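Local coordinates for Sn-glycerol-3-phosphate ABC transporter substrate-binding protein UspB (Mycobacterium tuberculosis, PDB 4MFI) that probably serves as the substrate-binding subunit of an ABC transporter, with specificity for glycerophosphocholine, at residues T128-D133 against V348-V353; P300-G305 against L372-H377. One frame throughout, in Å; residues are numbered along the deposited sequence.

Contact 1: T128-D133 against V348-V353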
loop_
_atom_site.group_PDB
_atom_site.type_symbol
_atom_site.label_atom_id
_atom_site.label_comp_id
_atom_site.label_asym_id
_atom_site.label_seq_id
_atom_site.Cartn_x
_atom_site.Cartn_y
_atom_site.Cartn_z
ATOM N N THR A 128 -13.085 -4.885 -15.756
ATOM C CA THR A 128 -11.778 -4.382 -15.334
ATOM C C THR A 128 -11.688 -2.861 -15.306
ATOM O O THR A 128 -10.954 -2.301 -14.488
ATOM C CB THR A 128 -10.653 -4.936 -16.210
ATOM O OG1 THR A 128 -10.926 -4.624 -17.582
ATOM C CG2 THR A 128 -10.545 -6.446 -16.036
ATOM N N THR A 129 -12.432 -2.185 -16.178
ATOM C CA THR A 129 -12.398 -0.722 -16.176
ATOM C C THR A 129 -13.074 -0.122 -14.943
ATOM O O THR A 129 -12.900 1.063 -14.660
ATOM C CB THR A 129 -13.005 -0.106 -17.451
ATOM O OG1 THR A 129 -14.407 -0.387 -17.503
ATOM C CG2 THR A 129 -12.335 -0.671 -18.684
ATOM N N ASP A 130 -13.830 -0.934 -14.204
ATOM C CA ASP A 130 -14.437 -0.465 -12.955
ATOM C C ASP A 130 -13.545 -0.678 -11.727
ATOM O O ASP A 130 -13.923 -0.312 -10.616
ATOM C CB ASP A 130 -15.811 -1.107 -12.718
ATOM C CG ASP A 130 -16.581 -0.439 -11.573
ATOM O OD1 ASP A 130 -16.673 0.812 -11.542
ATOM O OD2 ASP A 130 -17.085 -1.166 -10.690
ATOM N N TYR A 131 -12.372 -1.278 -11.903
ATOM C CA TYR A 131 -11.399 -1.282 -10.811
ATOM C C TYR A 131 -10.681 0.055 -10.796
ATOM O O TYR A 131 -10.368 0.605 -11.858
ATOM C CB TYR A 131 -10.399 -2.437 -10.945
ATOM C CG TYR A 131 -11.003 -3.771 -10.580
ATOM C CD1 TYR A 131 -11.793 -4.470 -11.488
ATOM C CD2 TYR A 131 -10.826 -4.309 -9.314
ATOM C CE1 TYR A 131 -12.364 -5.675 -11.150
ATOM C CE2 TYR A 131 -11.396 -5.515 -8.963
ATOM C CZ TYR A 131 -12.160 -6.196 -9.889
ATOM O OH TYR A 131 -12.733 -7.398 -9.554
ATOM N N VAL A 132 -10.441 0.582 -9.594
ATOM C CA VAL A 132 -9.648 1.799 -9.420
ATOM C C VAL A 132 -8.374 1.637 -10.248
ATOM O O VAL A 132 -7.704 0.606 -10.165
ATOM C CB VAL A 132 -9.320 2.034 -7.931
ATOM C CG1 VAL A 132 -8.334 3.185 -7.753
ATOM C CG2 VAL A 132 -10.609 2.297 -7.140
ATOM N N ASP A 133 -8.065 2.632 -11.074
ATOM C CA ASP A 133 -7.031 2.473 -12.095
ATOM C C ASP A 133 -5.696 2.033 -11.519
ATOM O O ASP A 133 -5.109 1.046 -11.988
ATOM C CB ASP A 133 -6.835 3.762 -12.904
ATOM C CG ASP A 133 -7.980 4.048 -13.858
ATOM O OD1 ASP A 133 -8.816 3.151 -14.082
ATOM O OD2 ASP A 133 -8.028 5.176 -14.406
ATOM N N VAL A 348 -12.081 -1.241 -3.826
ATOM C CA VAL A 348 -11.202 -1.361 -4.986
ATOM C C VAL A 348 -11.919 -1.104 -6.311
ATOM O O VAL A 348 -11.292 -1.145 -7.373
ATOM C CB VAL A 348 -10.487 -2.732 -5.023
ATOM C CG1 VAL A 348 -9.791 -3.006 -3.687
ATOM C CG2 VAL A 348 -11.467 -3.861 -5.355
ATOM N N ARG A 349 -13.225 -0.832 -6.241
ATOM C CA ARG A 349 -14.036 -0.578 -7.427
ATOM C C ARG A 349 -14.497 0.863 -7.457
ATOM O O ARG A 349 -14.956 1.389 -6.434
ATOM C CB ARG A 349 -15.273 -1.490 -7.442
ATOM C CG ARG A 349 -14.954 -2.979 -7.538
ATOM C CD ARG A 349 -14.448 -3.356 -8.924
ATOM N NE ARG A 349 -15.541 -3.291 -9.882
ATOM C CZ ARG A 349 -16.177 -4.351 -10.370
ATOM N NH1 ARG A 349 -15.815 -5.581 -10.014
ATOM N NH2 ARG A 349 -17.175 -4.176 -11.218
ATOM N N LYS A 350 -14.398 1.493 -8.626
ATOM C CA LYS A 350 -14.844 2.874 -8.792
ATOM C C LYS A 350 -16.313 3.031 -8.418
ATOM O O LYS A 350 -16.687 3.966 -7.708
ATOM C CB LYS A 350 -14.631 3.333 -10.237
ATOM C CG LYS A 350 -13.180 3.292 -10.689
ATOM C CD LYS A 350 -13.086 3.645 -12.166
ATOM C CE LYS A 350 -11.653 3.568 -12.664
ATOM N NZ LYS A 350 -11.599 3.644 -14.149
ATOM N N SER A 351 -17.143 2.102 -8.882
ATOM C CA SER A 351 -18.585 2.195 -8.677
ATOM C C SER A 351 -19.037 1.810 -7.273
ATOM O O SER A 351 -20.240 1.811 -6.995
ATOM C CB SER A 351 -19.326 1.323 -9.689
ATOM O OG SER A 351 -19.108 -0.048 -9.416
ATOM N N ALA A 352 -18.105 1.470 -6.385
ATOM C CA ALA A 352 -18.506 1.178 -5.014
ATOM C C ALA A 352 -19.057 2.432 -4.324
ATOM O O ALA A 352 -19.812 2.326 -3.356
ATOM C CB ALA A 352 -17.370 0.529 -4.217
ATOM N N VAL A 353 -18.713 3.613 -4.850
ATOM C CA VAL A 353 -19.257 4.872 -4.330
ATOM C C VAL A 353 -20.766 4.960 -4.530
ATOM O O VAL A 353 -21.437 5.714 -3.830
ATOM C CB VAL A 353 -18.585 6.134 -4.959
ATOM C CG1 VAL A 353 -17.078 6.036 -4.870
ATOM C CG2 VAL A 353 -19.007 6.326 -6.409
HETATM O O HOH W 1 -10.111 6.127 -15.814
#
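Asp130 and Arg349 form the central salt bridge. Arg349 presents NE and NH2 side-on, and both donate to OD2 of Asp130, NE at 2.7 Å and NH2 at 3.1 Å. OD2 lies close to the guanidinium plane, while the carboxylate stands almost perpendicular to it, at 82°. OD2 also accepts from OG of Ser351 at 2.6 Å, making three donors, and Ser351 N bonds to OD1, so the second carboxylate oxygen is gripped as well; this would be expected to favour the charged carboxylate.

Two backbone bonds flank a single bridge between Tyr131 and Arg349, from Lys350 N to Asp130 O and from Val132 N to Val348 O. This isolated bridge ties the loop before helix 133-137 to the one before helix 356-364 in the type II periplasmic-binding-protein fold.

In the CH-pi contact, CD of Arg349 lies 3.5 Å from the Tyr131 ring centroid, only 3° off the normal. The ring's hydroxyl bonds to Thr331. The Lys350 chain is extended through chi2, chi3 and chi4, all near 180°, which carries NZ out to donate to Thr129 O at 2.9 Å and to form a more exposed salt bridge with Asp133 OD1 at 2.8 Å.

Contact 2: P300-G305 against L372-H377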
loop_
_atom_site.group_PDB
_atom_site.type_symbol
_atom_site.label_atom_id
_atom_site.label_comp_id
_atom_site.label_asym_id
_atom_site.label_seq_id
_atom_site.Cartn_x
_atom_site.Cartn_y
_atom_site.Cartn_z
ATOM N N PRO A 300 0.145 13.072 -9.457
ATOM C CA PRO A 300 0.001 12.136 -8.338
ATOM C C PRO A 300 1.307 11.941 -7.579
ATOM O O PRO A 300 2.361 11.696 -8.181
ATOM C CB PRO A 300 -0.392 10.822 -9.021
ATOM C CG PRO A 300 -1.002 11.222 -10.294
ATOM C CD PRO A 300 -0.338 12.502 -10.724
ATOM N N ALA A 301 1.230 12.052 -6.260
ATOM C CA ALA A 301 2.413 11.888 -5.422
ATOM C C ALA A 301 2.050 11.103 -4.181
ATOM O O ALA A 301 2.462 11.430 -3.067
ATOM C CB ALA A 301 3.025 13.240 -5.070
ATOM N N CYS A 302 1.268 10.050 -4.394
ATOM C CA CYS A 302 0.809 9.190 -3.316
ATOM C C CYS A 302 0.785 7.757 -3.822
ATOM O O CYS A 302 0.111 7.467 -4.802
ATOM C CB CYS A 302 -0.598 9.600 -2.882
ATOM S SG CYS A 302 -1.234 8.628 -1.491
ATOM N N PRO A 303 1.517 6.852 -3.157
ATOM C CA PRO A 303 1.518 5.454 -3.592
ATOM C C PRO A 303 0.313 4.711 -3.044
ATOM O O PRO A 303 -0.414 5.208 -2.176
ATOM C CB PRO A 303 2.787 4.900 -2.939
ATOM C CG PRO A 303 2.858 5.665 -1.651
ATOM C CD PRO A 303 2.410 7.068 -2.005
ATOM N N THR A 304 0.108 3.509 -3.558
ATOM C CA THR A 304 -0.836 2.588 -2.950
ATOM C C THR A 304 -0.049 1.507 -2.217
ATOM O O THR A 304 1.179 1.445 -2.317
ATOM C CB THR A 304 -1.706 1.948 -4.008
ATOM O OG1 THR A 304 -0.857 1.221 -4.893
ATOM C CG2 THR A 304 -2.454 3.023 -4.794
ATOM N N GLY A 305 -0.752 0.656 -1.479
ATOM C CA GLY A 305 -0.115 -0.397 -0.714
ATOM C C GLY A 305 -1.089 -1.520 -0.432
ATOM O O GLY A 305 -2.269 -1.438 -0.785
ATOM N N LEU A 372 -10.953 7.850 0.369
ATOM C CA LEU A 372 -11.591 7.458 -0.879
ATOM C C LEU A 372 -11.241 8.396 -2.019
ATOM O O LEU A 372 -10.881 7.962 -3.120
ATOM C CB LEU A 372 -13.107 7.511 -0.705
ATOM C CG LEU A 372 -13.842 6.263 -0.267
ATOM C CD1 LEU A 372 -15.094 6.100 -1.110
ATOM C CD2 LEU A 372 -12.938 5.097 -0.470
ATOM N N ASP A 373 -11.374 9.690 -1.754
ATOM C CA ASP A 373 -11.222 10.698 -2.793
ATOM C C ASP A 373 -9.794 10.821 -3.307
ATOM O O ASP A 373 -9.569 11.337 -4.400
ATOM C CB ASP A 373 -11.742 12.049 -2.299
ATOM C CG ASP A 373 -13.258 12.070 -2.146
ATOM O OD1 ASP A 373 -13.938 11.172 -2.691
ATOM O OD2 ASP A 373 -13.774 12.989 -1.479
ATOM N N GLN A 374 -8.833 10.325 -2.537
ATOM C CA GLN A 374 -7.445 10.364 -2.981
ATOM C C GLN A 374 -7.119 9.271 -4.009
ATOM O O GLN A 374 -6.134 9.381 -4.739
ATOM C CB GLN A 374 -6.488 10.276 -1.785
ATOM C CG GLN A 374 -5.043 10.559 -2.165
ATOM C CD GLN A 374 -4.073 10.604 -0.999
ATOM O OE1 GLN A 374 -3.079 11.325 -1.056
ATOM N NE2 GLN A 374 -4.340 9.825 0.050
ATOM N N LEU A 375 -7.930 8.217 -4.073
ATOM C CA LEU A 375 -7.625 7.082 -4.961
ATOM C C LEU A 375 -7.323 7.398 -6.446
ATOM O O LEU A 375 -6.404 6.803 -7.022
ATOM C CB LEU A 375 -8.696 5.985 -4.843
ATOM C CG LEU A 375 -8.553 5.115 -3.590
ATOM C CD1 LEU A 375 -9.711 4.135 -3.450
ATOM C CD2 LEU A 375 -7.229 4.364 -3.597
ATOM N N PRO A 376 -8.071 8.334 -7.070
ATOM C CA PRO A 376 -7.769 8.649 -8.474
ATOM C C PRO A 376 -6.462 9.418 -8.633
ATOM O O PRO A 376 -6.030 9.650 -9.764
ATOM C CB PRO A 376 -8.937 9.555 -8.891
ATOM C CG PRO A 376 -10.008 9.286 -7.903
ATOM C CD PRO A 376 -9.311 8.991 -6.626
ATOM N N HIS A 377 -5.847 9.797 -7.516
ATOM C CA HIS A 377 -4.654 10.634 -7.526
ATOM C C HIS A 377 -3.462 9.894 -6.954
ATOM O O HIS A 377 -2.562 10.475 -6.358
ATOM C CB HIS A 377 -4.940 11.914 -6.752
ATOM C CG HIS A 377 -6.158 12.624 -7.235
ATOM N ND1 HIS A 377 -6.211 13.255 -8.458
ATOM C CD2 HIS A 377 -7.384 12.773 -6.680
ATOM C CE1 HIS A 377 -7.410 13.784 -8.628
ATOM N NE2 HIS A 377 -8.141 13.504 -7.564
HETATM O O HOH W 2 -1.384 12.572 -5.320
#
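The carboxamide of Gln374 has the thiol of Cys302 above its plane. SG is 3.5 Å from CD, with OE1 at 3.3 Å and NE2 at 3.7 Å; the sulfur is shifted from CD outward between OE1 and NE2, past the line joining them. The polar atoms of the amide are engaged elsewhere: OE1 accepts from Leu292 N, and NE2 donates to Pro155 O on strand 144-160. The imidazole of His377 has CB of its own neighbour Pro376 over one face, 4.2 Å above the ring plane, and meets Pro300 through its backbone instead.

Cys302 holds SG anti to the backbone N (chi1 -178°), and the side chain of Gln374 runs extended beyond CG to meet it. Farther along, CB of Pro300 packs on His377 O at 3.5 Å. The same carbonyl accepts from a water at 2.6 Å, and that water in turn accepts from Ala301 N at 2.8 Å. The contact thus joins helix 366-374 to the loop that leads into strand 307-310 of the mixed sheet, and the backbone of Cys302 bonds onward to Arg379.

Polar linkage between the two backbones passes through the water, which joins Ala301 N to His377 O. The buried amide, with OE1 and NE2 satisfied by Leu292 N and Pro155 O, is held in its orientation beside the sulfur by backbone groups outside the segments.

In the fold
Centres of the two contacts lie 13 Å apart, and their segments alternate along the chain in the order 128-133, 300-305, 348-353, 372-377. Contact 1 is farther from the middle of the molecule than contact 2, about 17 Å against 10 Å from the chain centre. They touch directly where CG1 of Val132 packs on CB of Leu375 at 4.1 Å, and both border strand 144-160, whose Arg152 touches Val348 and bonds to Gly305. That long strand pairs with 307-310 in the mixed sheet. Segments far apart in sequence are thus brought together beside strand 144-160, within the two-domain fold of the solute-binding protein family.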